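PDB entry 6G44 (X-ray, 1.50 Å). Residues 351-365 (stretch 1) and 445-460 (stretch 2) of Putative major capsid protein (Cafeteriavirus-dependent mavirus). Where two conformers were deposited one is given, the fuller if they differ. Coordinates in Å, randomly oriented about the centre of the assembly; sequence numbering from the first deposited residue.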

# COMPACT_ATOMS: atom_id res chain seq x y z
N ASP C 351 -13.71 -13.16 16.93
CA ASP C 351 -14.51 -14.31 16.49
C ASP C 351 -13.61 -15.49 16.12
O ASP C 351 -12.52 -15.31 15.59
CB ASP C 351 -15.43 -13.95 15.31
CG ASP C 351 -16.69 -13.21 15.73
OD1 ASP C 351 -17.09 -13.27 16.91
OD2 ASP C 351 -17.36 -12.68 14.82
N GLN C 352 -14.07 -16.70 16.41
CA GLN C 352 -13.33 -17.91 16.15
C GLN C 352 -13.97 -18.75 15.05
O GLN C 352 -15.16 -19.10 15.11
CB GLN C 352 -13.26 -18.75 17.41
CG GLN C 352 -12.45 -20.02 17.28
CD GLN C 352 -10.97 -19.72 17.26
OE1 GLN C 352 -10.39 -19.42 18.32
NE2 GLN C 352 -10.36 -19.75 16.09
N LEU C 353 -13.16 -19.07 14.05
CA LEU C 353 -13.49 -20.03 13.02
C LEU C 353 -12.53 -21.19 13.17
O LEU C 353 -11.50 -21.08 13.84
CB LEU C 353 -13.34 -19.42 11.62
CG LEU C 353 -14.04 -18.09 11.37
CD1 LEU C 353 -13.68 -17.55 9.98
CD2 LEU C 353 -15.56 -18.20 11.49
N ALA C 354 -12.92 -22.33 12.62
CA ALA C 354 -12.02 -23.47 12.54
C ALA C 354 -11.01 -23.29 11.40
O ALA C 354 -11.26 -22.54 10.45
CB ALA C 354 -12.81 -24.77 12.35
N GLY C 355 -9.89 -24.02 11.49
CA GLY C 355 -8.91 -24.07 10.39
C GLY C 355 -9.32 -25.19 9.45
O GLY C 355 -9.26 -26.37 9.84
N ILE C 356 -9.72 -24.86 8.23
CA ILE C 356 -10.15 -25.89 7.28
C ILE C 356 -8.90 -26.44 6.58
O ILE C 356 -8.14 -25.69 5.96
CB ILE C 356 -11.16 -25.35 6.26
CG1 ILE C 356 -12.42 -24.85 6.99
CG2 ILE C 356 -11.50 -26.43 5.22
CD1 ILE C 356 -13.42 -24.16 6.12
N ILE C 357 -8.72 -27.75 6.66
CA ILE C 357 -7.56 -28.45 6.08
C ILE C 357 -7.93 -29.31 4.88
O ILE C 357 -7.04 -29.77 4.17
CB ILE C 357 -6.81 -29.30 7.15
CG1 ILE C 357 -7.69 -30.44 7.67
CG2 ILE C 357 -6.31 -28.41 8.30
CD1 ILE C 357 -6.91 -31.47 8.47
N GLY C 358 -9.23 -29.52 4.65
CA GLY C 358 -9.69 -30.28 3.50
C GLY C 358 -11.10 -29.89 3.12
O GLY C 358 -11.88 -29.48 3.96
N LEU C 359 -11.36 -29.97 1.82
CA LEU C 359 -12.66 -29.65 1.26
C LEU C 359 -12.98 -30.64 0.17
O LEU C 359 -12.12 -30.92 -0.66
CB LEU C 359 -12.61 -28.22 0.71
CG LEU C 359 -13.92 -27.53 0.42
CD1 LEU C 359 -14.78 -27.38 1.66
CD2 LEU C 359 -13.62 -26.17 -0.20
N GLU C 360 -14.19 -31.20 0.18
CA GLU C 360 -14.67 -32.02 -0.93
C GLU C 360 -16.08 -31.55 -1.31
O GLU C 360 -16.93 -31.42 -0.45
CB GLU C 360 -14.66 -33.51 -0.57
CG GLU C 360 -13.25 -34.01 -0.26
CD GLU C 360 -13.14 -35.53 -0.09
OE1 GLU C 360 -12.08 -35.97 0.43
OE2 GLU C 360 -14.07 -36.26 -0.49
N ILE C 361 -16.27 -31.32 -2.61
CA ILE C 361 -17.51 -30.78 -3.16
C ILE C 361 -18.15 -31.83 -4.09
O ILE C 361 -17.47 -32.43 -4.89
CB ILE C 361 -17.28 -29.51 -3.99
CG1 ILE C 361 -16.37 -28.48 -3.29
CG2 ILE C 361 -18.63 -28.88 -4.37
CD1 ILE C 361 -16.93 -27.92 -2.02
N LYS C 362 -19.46 -32.04 -3.94
CA LYS C 362 -20.26 -32.83 -4.89
C LYS C 362 -21.20 -31.86 -5.58
O LYS C 362 -21.85 -31.07 -4.91
CB LYS C 362 -21.06 -33.88 -4.15
CG LYS C 362 -22.16 -34.55 -4.96
CD LYS C 362 -22.80 -35.66 -4.13
CE LYS C 362 -23.87 -36.42 -4.90
NZ LYS C 362 -24.98 -35.52 -5.36
N VAL C 363 -21.26 -31.89 -6.92
CA VAL C 363 -22.28 -31.15 -7.66
C VAL C 363 -22.95 -32.17 -8.58
O VAL C 363 -22.28 -32.72 -9.45
CB VAL C 363 -21.74 -29.98 -8.49
CG1 VAL C 363 -22.85 -29.30 -9.30
CG2 VAL C 363 -21.05 -28.95 -7.58
N ASP C 364 -24.25 -32.39 -8.39
CA ASP C 364 -25.00 -33.40 -9.16
C ASP C 364 -24.27 -34.75 -9.03
O ASP C 364 -23.96 -35.14 -7.90
CB ASP C 364 -25.22 -32.89 -10.60
CG ASP C 364 -26.01 -31.59 -10.66
OD1 ASP C 364 -26.71 -31.27 -9.68
OD2 ASP C 364 -25.94 -30.90 -11.70
N SER C 365 -23.93 -35.44 -10.12
CA SER C 365 -23.26 -36.75 -10.06
C SER C 365 -21.75 -36.67 -9.87
O SER C 365 -21.09 -37.70 -9.76
CB SER C 365 -23.53 -37.54 -11.35
OG SER C 365 -24.91 -37.73 -11.55
N ASN C 445 -29.74 -20.79 -15.58
CA ASN C 445 -31.01 -21.21 -14.96
C ASN C 445 -31.14 -22.74 -14.94
O ASN C 445 -32.15 -23.31 -15.36
CB ASN C 445 -32.20 -20.57 -15.67
CG ASN C 445 -33.49 -20.76 -14.91
OD1 ASN C 445 -33.48 -21.02 -13.70
ND2 ASN C 445 -34.61 -20.65 -15.61
N LYS C 446 -30.12 -23.41 -14.44
CA LYS C 446 -30.06 -24.86 -14.41
C LYS C 446 -30.09 -25.25 -12.95
O LYS C 446 -29.31 -24.71 -12.15
CB LYS C 446 -28.77 -25.35 -15.05
CG LYS C 446 -28.61 -26.86 -14.97
CD LYS C 446 -27.28 -27.37 -15.50
CE LYS C 446 -27.07 -28.80 -15.07
NZ LYS C 446 -28.15 -29.72 -15.58
N SER C 447 -30.97 -26.19 -12.58
CA SER C 447 -31.05 -26.67 -11.21
C SER C 447 -29.86 -27.58 -10.92
O SER C 447 -29.46 -28.40 -11.76
CB SER C 447 -32.37 -27.44 -10.98
OG SER C 447 -33.49 -26.59 -11.18
N ILE C 448 -29.27 -27.42 -9.74
CA ILE C 448 -28.16 -28.25 -9.29
C ILE C 448 -28.36 -28.68 -7.85
O ILE C 448 -29.11 -28.05 -7.09
CB ILE C 448 -26.78 -27.54 -9.43
CG1 ILE C 448 -26.74 -26.22 -8.62
CG2 ILE C 448 -26.47 -27.34 -10.90
CD1 ILE C 448 -25.35 -25.61 -8.54
N ASN C 449 -27.69 -29.76 -7.48
CA ASN C 449 -27.61 -30.18 -6.08
C ASN C 449 -26.15 -30.20 -5.67
O ASN C 449 -25.32 -30.70 -6.41
CB ASN C 449 -28.23 -31.56 -5.89
CG ASN C 449 -29.69 -31.61 -6.29
OD1 ASN C 449 -30.50 -30.81 -5.82
ND2 ASN C 449 -30.04 -32.53 -7.17
N MET C 450 -25.84 -29.59 -4.52
CA MET C 450 -24.48 -29.53 -4.00
C MET C 450 -24.41 -30.10 -2.58
O MET C 450 -25.29 -29.88 -1.77
CB MET C 450 -23.98 -28.08 -4.01
CG MET C 450 -22.55 -27.90 -3.49
SD MET C 450 -21.99 -26.17 -3.37
CE MET C 450 -21.51 -25.94 -5.05
N GLN C 451 -23.29 -30.76 -2.27
CA GLN C 451 -22.97 -31.17 -0.93
C GLN C 451 -21.51 -30.77 -0.69
O GLN C 451 -20.67 -30.90 -1.58
CB GLN C 451 -23.14 -32.68 -0.81
CG GLN C 451 -23.01 -33.24 0.60
CD GLN C 451 -23.62 -34.64 0.70
OE1 GLN C 451 -23.31 -35.51 -0.10
NE2 GLN C 451 -24.48 -34.85 1.69
N VAL C 452 -21.25 -30.26 0.51
CA VAL C 452 -19.90 -29.81 0.92
C VAL C 452 -19.45 -30.57 2.16
O VAL C 452 -20.15 -30.56 3.16
CB VAL C 452 -19.91 -28.29 1.19
CG1 VAL C 452 -18.58 -27.81 1.76
CG2 VAL C 452 -20.24 -27.55 -0.10
N GLN C 453 -18.27 -31.19 2.07
CA GLN C 453 -17.60 -31.82 3.22
C GLN C 453 -16.39 -30.94 3.57
O GLN C 453 -15.61 -30.63 2.68
CB GLN C 453 -17.13 -33.21 2.83
CG GLN C 453 -16.30 -33.92 3.90
CD GLN C 453 -15.56 -35.12 3.37
OE1 GLN C 453 -14.38 -35.03 3.06
NE2 GLN C 453 -16.27 -36.24 3.22
N ALA C 454 -16.26 -30.55 4.83
CA ALA C 454 -15.10 -29.80 5.31
C ALA C 454 -14.42 -30.61 6.40
O ALA C 454 -15.11 -31.07 7.31
CB ALA C 454 -15.51 -28.45 5.87
N THR C 455 -13.10 -30.73 6.32
CA THR C 455 -12.28 -31.30 7.37
C THR C 455 -11.53 -30.14 8.03
O THR C 455 -10.95 -29.29 7.32
CB THR C 455 -11.30 -32.35 6.79
OG1 THR C 455 -12.04 -33.33 6.02
CG2 THR C 455 -10.54 -33.05 7.88
N PHE C 456 -11.53 -30.10 9.35
CA PHE C 456 -11.05 -28.92 10.05
C PHE C 456 -10.52 -29.22 11.42
O PHE C 456 -10.85 -30.24 12.04
CB PHE C 456 -12.16 -27.86 10.14
CG PHE C 456 -13.41 -28.34 10.84
CD1 PHE C 456 -14.41 -29.00 10.12
CD2 PHE C 456 -13.58 -28.15 12.20
CE1 PHE C 456 -15.56 -29.44 10.78
CE2 PHE C 456 -14.73 -28.58 12.85
CZ PHE C 456 -15.70 -29.25 12.13
N VAL C 457 -9.71 -28.29 11.90
CA VAL C 457 -9.14 -28.36 13.25
C VAL C 457 -9.67 -27.20 14.11
O VAL C 457 -9.94 -26.09 13.62
CB VAL C 457 -7.59 -28.35 13.24
CG1 VAL C 457 -7.05 -29.59 12.55
CG2 VAL C 457 -7.03 -27.09 12.58
N THR C 458 -9.79 -27.47 15.41
CA THR C 458 -10.40 -26.54 16.35
C THR C 458 -9.44 -26.26 17.51
O THR C 458 -8.56 -27.08 17.82
CB THR C 458 -11.70 -27.13 16.90
OG1 THR C 458 -11.40 -28.40 17.49
CG2 THR C 458 -12.74 -27.32 15.80
N PRO C 459 -9.58 -25.10 18.15
CA PRO C 459 -8.63 -24.69 19.18
C PRO C 459 -8.88 -25.18 20.61
O PRO C 459 -8.10 -24.83 21.50
CB PRO C 459 -8.73 -23.18 19.13
CG PRO C 459 -10.17 -22.95 18.82
CD PRO C 459 -10.52 -24.00 17.83
N GLU C 460 -9.91 -25.98 20.85
CA GLU C 460 -10.20 -26.40 22.22
C GLU C 460 -9.13 -27.35 22.79
O GLU C 460 -8.50 -28.12 22.08
CB GLU C 460 -11.58 -27.04 22.33
CG GLU C 460 -12.73 -26.03 22.38
CD GLU C 460 -12.99 -25.37 21.04
OE1 GLU C 460 -12.78 -26.01 20.01
OE2 GLU C 460 -13.44 -24.21 21.05
O HOH W 1 -19.02 -33.62 -0.84

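How do the two backbones hold each other? They run antiparallel as neighbouring strands, 355-363 against 448-457, and pairs such as Glu360 and Gln453 trade two hydrogen bonds: Glu360 N to Gln453 O and Gln453 N to Glu360 O, both 2.9 Å and nearly straight. The intervening pairs turn their amides outward and set their CA atoms facing each other, as where Val363 CA and Met450 CA lie 4.6 Å apart; Met450 CA also makes a CA-H...O contact with Lys362 O at 3.2 Å.

Where does the regular ladder bend? At Ile357 an extra residue enters the first strand, a beta bulge. Thr455 O accepts from both Ile357 N (2.8 Å) and Gly358 N (3.2 Å), so one carbonyl serves two successive amides. The two glycines near it leave hollows in the sheet: an ideal CB on Gly355 would sit 3.3 Å from Val457 CG2, and one on Gly358 would sit 3.5 Å from Thr455 CB. The bare backbone therefore makes room for these branched neighbours.

Which bumps fill the buried face? Aliphatic side chains interlock along it. Leu359 CD1 reaches diagonally past small Ala454 to touch Val452 CG1 at 3.8 Å, and Ile361 CD1 meets Val452 CG2, also at 3.8 Å, so Val452 is touched by two neighbours from the first strand. Farther along, Met450 CE comes to 4.0 Å from Val363 CG2. Near the other end, Ala354 CB nestles 3.5 Å from Phe456 CD2.

What closes the end near Asp364? Beyond the last bridge, Asp364 N donates to Asn449 O (2.8 Å), while Asn449 N donates to Asp364 OD1 (2.8 Å). A side-chain carboxylate thus takes the place of a backbone carbonyl and continues the pairing past the strand. Its other oxygen, Asp364 OD2, rests 3.7 Å from Ile448 CG2.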